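Local coordinates for protein trans-4-hydroxy-L-proline dehydratase (Clostridioides difficile 70-100-2010, PDB 6VXC) that catalyses the dehydration of trans-4-hydroxy-L-proline to (S)-1-pyrroline-5-carboxylate by glycyl radical chemistry, a step in the anaerobic degradation of hydroxyproline, at residues N216-M224 with C551-R560; G720-P729 with H754-K763. All coordinates share one frame; numbering follows the deposited sequence.

Interaction 1 of 2, residues N216-M224 with C551-R560; sequences NKKADLEAM and CIEKGKDYQR
Asp220 OD2 takes three hydrogen bonds from the loop after helix 551-554. Arg560 supplies two of them side-on, its NE 2.9 Å from Asp220 OD2 on the syn lone pair and its NH2 coming from above the carboxylate plane. Both bonds are bent, because a single oxygen serves two nitrogens of one guanidinium, but together they make a salt bridge and fix its rotation. The third donor is the backbone N of Asp557, 2.9 Å from Asp220 OD2, on the opposite side of the carboxylate plane from Arg560 NH2. The other oxygen, Asp220 OD1, accepts a hydrogen bond from water 1, its oxygen 2.6 Å away. Arg560 reaches across with its chain extended from CG to NE, while CG of Lys556 lies over one face of the guanidinium.

Asp557 is held in turn by its own Asx turn, in which Gln559 N donates to OD2; Cys541 N gives that oxygen a further bond.

Beside this polar cluster the backbones come very close. Gly555, at positive phi, is the C-prime residue of a Schellman motif that ends helix 551-554, and its bare CA faces helix 214-248: Lys217 CA makes a CA-H...O contact with Gly555 O at 3.2 Å, and Leu221 CG packs 3.9 Å from Gly555 CA. The Lys217 chain bends past Lys554 O toward salt bridges with Asp211 and Asp213. Farther along the helix Met224 lays SD 3.9 Å from Ile552 CG1 and points its methyl CE at Cys551 O.

With two donors from a cation and one from the backbone on a buried oxygen, Asp220 is probably kept ionised, and it ties the first turns of the long helix to a helix end and the turn beyond it.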
# COMPACT_ATOMS: atom_id res chain seq x y z
N ASN A 216 -20.09 -25.35 -3.98
CA ASN A 216 -19.02 -24.37 -3.82
C ASN A 216 -19.27 -23.48 -2.61
O ASN A 216 -18.34 -23.12 -1.90
CB ASN A 216 -18.90 -23.50 -5.08
CG ASN A 216 -18.55 -24.32 -6.32
OD1 ASN A 216 -17.78 -25.27 -6.26
ND2 ASN A 216 -19.13 -23.94 -7.44
N LYS A 217 -20.53 -23.12 -2.37
CA LYS A 217 -20.85 -22.33 -1.18
C LYS A 217 -20.50 -23.09 0.09
O LYS A 217 -19.91 -22.53 1.02
CB LYS A 217 -22.32 -21.96 -1.18
CG LYS A 217 -22.78 -21.13 -2.39
CD LYS A 217 -23.88 -20.19 -1.96
CE LYS A 217 -25.10 -20.21 -2.84
NZ LYS A 217 -24.93 -19.77 -4.24
N LYS A 218 -20.83 -24.39 0.13
CA LYS A 218 -20.58 -25.20 1.31
C LYS A 218 -19.10 -25.28 1.63
O LYS A 218 -18.70 -25.15 2.79
CB LYS A 218 -21.16 -26.60 1.13
CG LYS A 218 -21.11 -27.48 2.37
CD LYS A 218 -21.50 -28.92 2.06
CE LYS A 218 -21.44 -29.82 3.28
NZ LYS A 218 -22.62 -29.58 4.16
N ALA A 219 -18.26 -25.51 0.61
CA ALA A 219 -16.82 -25.60 0.82
C ALA A 219 -16.26 -24.30 1.40
O ALA A 219 -15.48 -24.32 2.35
CB ALA A 219 -16.13 -25.96 -0.50
N ASP A 220 -16.68 -23.15 0.85
CA ASP A 220 -16.21 -21.86 1.38
C ASP A 220 -16.74 -21.60 2.79
O ASP A 220 -16.01 -21.12 3.65
CB ASP A 220 -16.64 -20.71 0.45
CG ASP A 220 -15.72 -20.53 -0.76
OD1 ASP A 220 -14.61 -21.11 -0.79
OD2 ASP A 220 -16.13 -19.79 -1.69
N LEU A 221 -18.02 -21.89 3.04
CA LEU A 221 -18.61 -21.65 4.36
C LEU A 221 -18.00 -22.58 5.41
O LEU A 221 -17.72 -22.16 6.54
CB LEU A 221 -20.13 -21.83 4.29
CG LEU A 221 -20.85 -20.71 3.53
CD1 LEU A 221 -22.20 -21.15 3.05
CD2 LEU A 221 -20.99 -19.46 4.40
N GLU A 222 -17.78 -23.85 5.06
CA GLU A 222 -17.10 -24.76 5.99
C GLU A 222 -15.72 -24.23 6.36
O GLU A 222 -15.30 -24.33 7.52
CB GLU A 222 -16.98 -26.17 5.41
CG GLU A 222 -18.25 -26.97 5.39
CD GLU A 222 -18.05 -28.40 4.86
OE1 GLU A 222 -18.93 -29.24 5.16
OE2 GLU A 222 -17.04 -28.69 4.18
N ALA A 223 -14.98 -23.71 5.38
CA ALA A 223 -13.67 -23.15 5.68
C ALA A 223 -13.79 -21.94 6.61
O ALA A 223 -12.99 -21.77 7.53
CB ALA A 223 -12.95 -22.77 4.39
N MET A 224 -14.78 -21.08 6.38
CA MET A 224 -14.96 -19.91 7.24
C MET A 224 -15.22 -20.32 8.68
O MET A 224 -14.72 -19.68 9.61
CB MET A 224 -16.09 -19.02 6.71
CG MET A 224 -15.75 -18.30 5.42
SD MET A 224 -17.13 -17.30 4.86
CE MET A 224 -17.16 -17.72 3.14
N CYS A 551 -19.37 -11.90 2.10
CA CYS A 551 -18.88 -13.25 1.81
C CYS A 551 -19.76 -14.31 2.45
O CYS A 551 -20.11 -15.30 1.80
CB CYS A 551 -17.42 -13.39 2.28
SG CYS A 551 -16.26 -12.28 1.42
N ILE A 552 -20.13 -14.13 3.73
CA ILE A 552 -20.96 -15.13 4.41
C ILE A 552 -22.32 -15.25 3.73
O ILE A 552 -22.77 -16.35 3.39
CB ILE A 552 -21.09 -14.80 5.91
CG1 ILE A 552 -19.74 -15.00 6.63
CG2 ILE A 552 -22.21 -15.60 6.58
CD1 ILE A 552 -19.71 -14.54 8.09
N GLU A 553 -22.98 -14.11 3.50
CA GLU A 553 -24.30 -14.12 2.86
C GLU A 553 -24.25 -14.76 1.48
O GLU A 553 -25.15 -15.53 1.11
CB GLU A 553 -24.83 -12.69 2.78
CG GLU A 553 -26.14 -12.51 2.04
CD GLU A 553 -26.61 -11.05 2.01
OE1 GLU A 553 -25.99 -10.21 2.69
OE2 GLU A 553 -27.59 -10.75 1.29
N LYS A 554 -23.22 -14.45 0.69
CA LYS A 554 -23.08 -15.03 -0.64
C LYS A 554 -22.61 -16.48 -0.61
O LYS A 554 -22.78 -17.19 -1.60
CB LYS A 554 -22.07 -14.25 -1.48
CG LYS A 554 -22.48 -12.87 -1.95
CD LYS A 554 -21.35 -12.28 -2.76
CE LYS A 554 -21.67 -10.92 -3.35
NZ LYS A 554 -20.53 -10.46 -4.20
N GLY A 555 -22.04 -16.92 0.51
CA GLY A 555 -21.33 -18.18 0.56
C GLY A 555 -20.19 -18.22 -0.44
O GLY A 555 -20.03 -19.21 -1.16
N LYS A 556 -19.38 -17.17 -0.46
CA LYS A 556 -18.34 -17.00 -1.46
C LYS A 556 -17.11 -16.35 -0.84
O LYS A 556 -17.21 -15.30 -0.19
CB LYS A 556 -18.84 -16.17 -2.64
CG LYS A 556 -17.83 -16.09 -3.77
CD LYS A 556 -18.30 -15.18 -4.89
CE LYS A 556 -19.40 -15.81 -5.72
NZ LYS A 556 -19.58 -15.04 -7.00
N ASP A 557 -15.96 -16.99 -1.03
CA ASP A 557 -14.71 -16.53 -0.44
C ASP A 557 -14.32 -15.15 -0.99
O ASP A 557 -14.55 -14.82 -2.15
CB ASP A 557 -13.62 -17.56 -0.72
CG ASP A 557 -12.34 -17.26 0.03
OD1 ASP A 557 -12.27 -17.57 1.24
OD2 ASP A 557 -11.41 -16.69 -0.58
N TYR A 558 -13.68 -14.36 -0.12
CA TYR A 558 -13.22 -13.02 -0.51
C TYR A 558 -12.31 -13.07 -1.73
O TYR A 558 -12.37 -12.19 -2.59
CB TYR A 558 -12.51 -12.38 0.69
CG TYR A 558 -11.81 -11.06 0.41
CD1 TYR A 558 -12.49 -9.86 0.49
CD2 TYR A 558 -10.45 -11.03 0.14
CE1 TYR A 558 -11.84 -8.66 0.26
CE2 TYR A 558 -9.80 -9.84 -0.09
CZ TYR A 558 -10.49 -8.66 -0.03
OH TYR A 558 -9.81 -7.50 -0.26
N GLN A 559 -11.47 -14.10 -1.83
CA GLN A 559 -10.53 -14.19 -2.94
C GLN A 559 -11.18 -14.57 -4.26
O GLN A 559 -10.49 -14.60 -5.28
CB GLN A 559 -9.41 -15.17 -2.61
CG GLN A 559 -8.03 -14.77 -3.14
CD GLN A 559 -7.34 -13.73 -2.27
OE1 GLN A 559 -7.63 -12.54 -2.35
NE2 GLN A 559 -6.42 -14.18 -1.41
N ARG A 560 -12.48 -14.86 -4.31
CA ARG A 560 -13.08 -15.14 -5.60
C ARG A 560 -14.37 -14.36 -5.81
O ARG A 560 -15.23 -14.78 -6.59
CB ARG A 560 -13.32 -16.64 -5.81
CG ARG A 560 -14.39 -17.30 -4.95
CD ARG A 560 -14.50 -18.81 -5.25
NE ARG A 560 -15.57 -19.44 -4.48
CZ ARG A 560 -16.83 -19.54 -4.89
NH1 ARG A 560 -17.19 -19.06 -6.07
NH2 ARG A 560 -17.73 -20.14 -4.12
O HOH W 1 -12.97 -20.49 -2.76
O HOH W 2 -13.41 -19.73 2.05

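Interaction 2 of 2, residues G720-P729 with H754-K763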
# COMPACT_ATOMS: atom_id res chain seq x y z
N GLY A 720 -7.66 7.04 -6.99
CA GLY A 720 -6.67 7.77 -6.23
C GLY A 720 -5.44 8.20 -7.01
O GLY A 720 -4.97 7.48 -7.90
N THR A 721 -4.89 9.37 -6.67
CA THR A 721 -3.68 9.91 -7.27
C THR A 721 -2.77 10.42 -6.16
O THR A 721 -3.24 10.85 -5.11
CB THR A 721 -3.97 11.07 -8.23
OG1 THR A 721 -4.55 12.14 -7.49
CG2 THR A 721 -4.90 10.64 -9.38
N LEU A 722 -1.46 10.43 -6.42
CA LEU A 722 -0.47 10.75 -5.41
C LEU A 722 0.28 12.03 -5.79
O LEU A 722 0.90 12.09 -6.85
CB LEU A 722 0.50 9.59 -5.24
CG LEU A 722 1.38 9.63 -4.00
CD1 LEU A 722 1.81 8.20 -3.67
CD2 LEU A 722 2.58 10.53 -4.20
N LEU A 723 0.23 13.03 -4.92
CA LEU A 723 0.96 14.28 -5.16
C LEU A 723 1.91 14.58 -4.01
O LEU A 723 1.46 14.81 -2.88
CB LEU A 723 -0.00 15.46 -5.37
CG LEU A 723 0.67 16.85 -5.50
CD1 LEU A 723 1.65 16.88 -6.67
CD2 LEU A 723 -0.35 17.96 -5.67
N ASN A 724 3.22 14.60 -4.30
CA ASN A 724 4.25 15.09 -3.39
C ASN A 724 4.51 16.57 -3.62
O ASN A 724 4.63 17.01 -4.77
CB ASN A 724 5.59 14.38 -3.61
CG ASN A 724 5.67 13.03 -2.96
OD1 ASN A 724 6.03 12.04 -3.61
ND2 ASN A 724 5.32 12.98 -1.70
N GLN A 725 4.61 17.33 -2.54
CA GLN A 725 5.11 18.70 -2.57
C GLN A 725 6.10 18.89 -1.44
O GLN A 725 6.05 18.18 -0.43
CB GLN A 725 3.97 19.73 -2.49
CG GLN A 725 3.17 19.94 -3.80
CD GLN A 725 3.99 20.57 -4.92
OE1 GLN A 725 4.19 21.78 -4.95
NE2 GLN A 725 4.46 19.74 -5.86
N ARG A 726 7.01 19.84 -1.62
CA ARG A 726 8.11 20.08 -0.71
C ARG A 726 8.25 21.58 -0.46
O ARG A 726 8.18 22.36 -1.41
CB ARG A 726 9.41 19.50 -1.27
CG ARG A 726 10.64 19.92 -0.54
CD ARG A 726 11.89 19.58 -1.32
NE ARG A 726 13.02 20.29 -0.74
CZ ARG A 726 14.24 20.34 -1.26
NH1 ARG A 726 14.51 19.71 -2.39
NH2 ARG A 726 15.18 21.02 -0.62
N PHE A 727 8.45 21.97 0.79
CA PHE A 727 8.57 23.37 1.16
C PHE A 727 9.90 23.65 1.83
O PHE A 727 10.40 22.84 2.62
CB PHE A 727 7.46 23.80 2.12
CG PHE A 727 6.12 23.79 1.50
CD1 PHE A 727 5.82 24.65 0.46
CD2 PHE A 727 5.14 22.93 1.96
CE1 PHE A 727 4.58 24.62 -0.12
CE2 PHE A 727 3.90 22.92 1.39
CZ PHE A 727 3.62 23.76 0.34
N ALA A 728 10.46 24.81 1.53
CA ALA A 728 11.59 25.30 2.29
C ALA A 728 11.18 25.45 3.75
O ALA A 728 10.09 25.96 4.03
CB ALA A 728 12.05 26.65 1.74
N PRO A 729 11.99 24.99 4.70
CA PRO A 729 11.60 25.13 6.11
C PRO A 729 11.34 26.58 6.52
O PRO A 729 10.45 26.84 7.33
CB PRO A 729 12.78 24.52 6.87
CG PRO A 729 13.44 23.59 5.86
CD PRO A 729 13.25 24.25 4.53
N HIS A 754 -7.23 14.92 -5.08
CA HIS A 754 -7.42 13.72 -4.26
C HIS A 754 -6.55 13.70 -3.01
O HIS A 754 -7.03 13.32 -1.93
CB HIS A 754 -7.13 12.48 -5.12
CG HIS A 754 -7.19 11.20 -4.36
ND1 HIS A 754 -8.37 10.59 -4.03
CD2 HIS A 754 -6.20 10.43 -3.85
CE1 HIS A 754 -8.11 9.48 -3.36
NE2 HIS A 754 -6.80 9.36 -3.23
N HIS A 755 -5.28 14.08 -3.13
CA HIS A 755 -4.29 13.81 -2.11
C HIS A 755 -3.13 14.78 -2.24
O HIS A 755 -2.74 15.15 -3.35
CB HIS A 755 -3.77 12.37 -2.24
CG HIS A 755 -2.42 12.15 -1.66
ND1 HIS A 755 -1.25 12.34 -2.37
CD2 HIS A 755 -2.04 11.76 -0.42
CE1 HIS A 755 -0.21 12.06 -1.60
NE2 HIS A 755 -0.67 11.70 -0.41
N ILE A 756 -2.54 15.15 -1.10
CA ILE A 756 -1.28 15.88 -1.08
C ILE A 756 -0.55 15.54 0.21
O ILE A 756 -1.17 15.33 1.26
CB ILE A 756 -1.52 17.41 -1.27
CG1 ILE A 756 -0.21 18.16 -1.59
CG2 ILE A 756 -2.22 18.03 -0.08
CD1 ILE A 756 -0.46 19.56 -2.09
N GLN A 757 0.78 15.50 0.13
CA GLN A 757 1.62 15.23 1.29
C GLN A 757 2.93 16.02 1.12
O GLN A 757 3.35 16.29 -0.00
CB GLN A 757 1.91 13.75 1.43
CG GLN A 757 2.69 13.17 0.27
CD GLN A 757 2.69 11.65 0.27
OE1 GLN A 757 1.77 11.01 0.78
NE2 GLN A 757 3.75 11.05 -0.28
N PHE A 758 3.58 16.36 2.23
CA PHE A 758 4.66 17.35 2.24
C PHE A 758 5.97 16.79 2.79
O PHE A 758 5.99 16.07 3.79
CB PHE A 758 4.26 18.58 3.06
CG PHE A 758 2.99 19.24 2.60
CD1 PHE A 758 2.89 19.77 1.31
CD2 PHE A 758 1.89 19.33 3.46
CE1 PHE A 758 1.71 20.38 0.89
CE2 PHE A 758 0.70 19.94 3.04
CZ PHE A 758 0.61 20.47 1.75
N ASN A 759 7.06 17.15 2.12
CA ASN A 759 8.39 17.15 2.71
C ASN A 759 8.72 18.56 3.18
O ASN A 759 8.40 19.54 2.51
CB ASN A 759 9.46 16.67 1.72
CG ASN A 759 9.74 15.18 1.83
OD1 ASN A 759 9.94 14.66 2.93
ND2 ASN A 759 9.77 14.51 0.70
N VAL A 760 9.36 18.67 4.35
CA VAL A 760 9.90 19.93 4.84
C VAL A 760 11.26 19.64 5.45
O VAL A 760 11.37 19.36 6.64
CB VAL A 760 8.96 20.57 5.88
CG1 VAL A 760 9.51 21.96 6.35
CG2 VAL A 760 7.56 20.67 5.35
N PHE A 761 12.32 19.72 4.64
CA PHE A 761 13.63 19.36 5.15
C PHE A 761 14.65 20.39 4.70
O PHE A 761 14.45 21.14 3.74
CB PHE A 761 14.07 17.95 4.71
CG PHE A 761 14.08 17.72 3.20
CD1 PHE A 761 15.07 18.27 2.40
CD2 PHE A 761 13.14 16.88 2.62
CE1 PHE A 761 15.10 18.03 1.03
CE2 PHE A 761 13.15 16.63 1.24
CZ PHE A 761 14.13 17.20 0.45
N ASP A 762 15.74 20.45 5.45
CA ASP A 762 16.90 21.24 5.06
C ASP A 762 17.77 20.40 4.14
O ASP A 762 18.28 19.35 4.54
CB ASP A 762 17.70 21.65 6.30
CG ASP A 762 17.56 23.11 6.61
OD1 ASP A 762 16.63 23.46 7.37
OD2 ASP A 762 18.39 23.90 6.10
N LYS A 763 17.93 20.86 2.90
CA LYS A 763 18.73 20.12 1.93
C LYS A 763 20.10 19.75 2.48
O LYS A 763 20.57 18.62 2.28
CB LYS A 763 18.87 20.95 0.65
CG LYS A 763 19.73 20.33 -0.44
CD LYS A 763 19.70 21.19 -1.70
CE LYS A 763 20.86 20.89 -2.66
NZ LYS A 763 20.76 19.65 -3.47
O HOH W 3 -3.88 14.22 -5.80
O HOH W 4 12.34 21.06 2.00
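Gly720 lays its CA over the face of the His754 ring, 3.5 Å from the centroid, a CH-pi contact. At Thr721 the carbonyl O sits at the edge of the same ring, 3.2 Å from His754 CD2. Leu722 runs beside His755, pointing the same way, and its side chain comes within about 4 Å of that of Cys454, the probable radical cysteine.

Leu723 N then donates to His755 ND1 at 3.0 Å, nearly straight (168°) and in the ring plane; this settles ND1 as an acceptor. The Leu723 and Ile756 side chains lie side by side, CD2 against CD1. From here the strands pair in parallel, Asn724 with Gln757, Gln725 with Phe758 and Arg726 with Asn759. They are the two strands of a beta-alpha-beta unit whose helix 734-750 packs on Leu723, Phe727 and Phe758, and strand 724-726 lies at one edge of a mixed sheet. The backbone hydrogen bonds alternate between the strands, as in any parallel pair: Gln725 gives its N to Gln757 O and takes Asn759 N on its O, while Gln757 N to Leu723 O and Phe727 N to Asn759 O extend the ladder at either end.

Arg726 leaves the strand with CG anti to N and an extended chain, which carries its guanidinium over to Phe761. There Phe761 CE1 lies over one face of the Arg726 guanidinium, 3.4 Å from CZ, the planes 29° apart. NH2 forms a salt bridge with Glu806, and NE donates to water 4, which also bonds Phe727 O and Phe761 N. Phe727 drives its CE2 to 3.3 Å from Phe758 CD1, rings oblique at 44°. Last, Pro729 rests CG on Phe761 O and Asp762 OD1, and its CA against Val760 CG1.

Interactions 1 and 2 lie on opposite sides of the chain's centre, their centres about 43 Å apart, and share no helix or strand. Interaction 1, centred about 26 Å from the centre of the chain and only partly buried, joins a long helix to a helix end far away in sequence. There a carboxylate gripped by three donors and a close glycine approach stand beside modest apolar packing. Residues 720-729 and 754-763 are near neighbours in sequence, deeper and almost wholly buried: a repeating backbone ladder dominates, flanked by aromatic and aliphatic packing. Interaction 2 runs past the predicted catalytic cysteine and belongs to the glycine radical family region, whereas interaction 1 is structural packing within the PFL region.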